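Local structure of AimR transcriptional regulator (Bacillus phage phi3T, 5ZVV) at residues Ser214-Ile218 with Ala230-Ile234. The protein activates transcription of the phage aimX locus as a dimer, apparently promoting lytic growth until the arbitrium peptide converts it to an inactive monomer and lysogeny follows. Residues are numbered along the deposited sequence; the frame is centred on the assembly and turned at random.
Sequences SNRAI and AYLTI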
# COMPACT_ATOMS: atom_id res chain seq x y z
N SER A 214 -15.98 4.31 16.70
CA SER A 214 -16.02 3.48 17.90
C SER A 214 -17.40 3.51 18.54
O SER A 214 -17.97 2.46 18.88
CB SER A 214 -14.96 3.94 18.91
OG SER A 214 -13.65 3.85 18.37
N ASN A 215 -17.95 4.71 18.71
CA ASN A 215 -19.28 4.84 19.30
C ASN A 215 -20.33 4.16 18.44
O ASN A 215 -21.26 3.54 18.97
CB ASN A 215 -19.62 6.32 19.49
CG ASN A 215 -18.99 6.91 20.74
OD1 ASN A 215 -18.98 6.27 21.80
ND2 ASN A 215 -18.47 8.12 20.62
N ARG A 216 -20.20 4.25 17.12
CA ARG A 216 -21.17 3.57 16.26
C ARG A 216 -21.06 2.06 16.41
O ARG A 216 -22.09 1.36 16.44
CB ARG A 216 -20.97 4.00 14.81
CG ARG A 216 -22.14 3.60 13.93
CD ARG A 216 -22.18 4.34 12.61
NE ARG A 216 -23.33 3.90 11.83
CZ ARG A 216 -23.29 2.93 10.92
NH1 ARG A 216 -24.39 2.58 10.28
NH2 ARG A 216 -22.14 2.31 10.65
N ALA A 217 -19.84 1.54 16.52
CA ALA A 217 -19.66 0.11 16.77
C ALA A 217 -20.32 -0.30 18.08
O ALA A 217 -21.01 -1.33 18.13
CB ALA A 217 -18.17 -0.24 16.79
N ILE A 218 -20.14 0.50 19.13
CA ILE A 218 -20.78 0.20 20.41
C ILE A 218 -22.30 0.23 20.28
O ILE A 218 -23.01 -0.58 20.89
CB ILE A 218 -20.30 1.18 21.50
CG1 ILE A 218 -18.84 0.91 21.85
CG2 ILE A 218 -21.17 1.09 22.74
CD1 ILE A 218 -18.17 2.05 22.59
N ALA A 230 -13.58 -1.08 21.06
CA ALA A 230 -14.14 0.25 20.83
C ALA A 230 -13.79 1.19 21.98
O ALA A 230 -13.30 2.30 21.75
CB ALA A 230 -15.65 0.15 20.64
N TYR A 231 -14.04 0.77 23.22
CA TYR A 231 -13.67 1.60 24.37
C TYR A 231 -12.16 1.74 24.50
O TYR A 231 -11.67 2.79 24.92
CB TYR A 231 -14.28 1.03 25.65
CG TYR A 231 -15.75 1.33 25.80
CD1 TYR A 231 -16.19 2.63 26.01
CD2 TYR A 231 -16.70 0.32 25.71
CE1 TYR A 231 -17.53 2.92 26.13
CE2 TYR A 231 -18.05 0.60 25.83
CZ TYR A 231 -18.46 1.90 26.04
OH TYR A 231 -19.80 2.19 26.17
N LEU A 232 -11.42 0.69 24.14
CA LEU A 232 -9.97 0.80 24.06
C LEU A 232 -9.56 1.89 23.08
O LEU A 232 -8.66 2.70 23.38
CB LEU A 232 -9.38 -0.55 23.64
CG LEU A 232 -7.91 -0.82 23.94
CD1 LEU A 232 -7.66 -0.85 25.44
CD2 LEU A 232 -7.47 -2.13 23.29
N THR A 233 -10.22 1.96 21.92
CA THR A 233 -9.88 2.98 20.93
C THR A 233 -10.24 4.38 21.42
O THR A 233 -9.46 5.32 21.24
CB THR A 233 -10.58 2.68 19.61
OG1 THR A 233 -10.16 1.41 19.11
CG2 THR A 233 -10.24 3.75 18.57
N ILE A 234 -11.41 4.54 22.04
CA ILE A 234 -11.81 5.85 22.56
C ILE A 234 -10.80 6.33 23.59
O ILE A 234 -10.27 7.45 23.51
CB ILE A 234 -13.24 5.78 23.14
CG1 ILE A 234 -14.26 5.54 22.03
CG2 ILE A 234 -13.57 7.04 23.93
CD1 ILE A 234 -15.67 5.31 22.52
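Ile-218 lays its terminal methyl over the ring of Tyr-231, a CH-pi contact in which CD1 sits 3.5 Å from the ring centroid and 14° off the ring normal. The aliphatic chain runs across the phenol at about a right angle, and because CD1 lies above the ring centre, one methyl meets all six ring carbons. With CG1 beside the backbone N (chi1 -70°) and the chain then extended, CD1 is carried out to the ring while CG1 is pressed against Ala-230, at a snug 3.5 Å from its CB. On the same side of the ring, CD1 of Ile-218 also comes to 4.1 Å from CD1 of Ile-234.

One turn earlier, small residues let the backbones come close: the CA atoms of Ser-214 and Ala-230 are 4.7 Å apart, and CB of Ser-214 packs on CG1 of Ile-234 at 3.6 Å. The Ser-214 hydroxyl borders the methyl of Thr-233, yet its hydrogen bond goes to the carbonyl of Ala-210 in its own helix. Thr-233 likewise bonds to Phe-229 O, and also to Asn-199 of helix 184-203, whose Met-195 touches Ala-217, Ala-230 and Thr-233. The consecutive helices 207-220 and 224-237 run antiparallel, with 158° between the segment axes, consistent with the TPR-like architecture of the family. No hydrogen bond spans the two segments, so their cohesion probably rests on apolar packing, the Ser-214 and Thr-233 hydroxyls being bonded outside them.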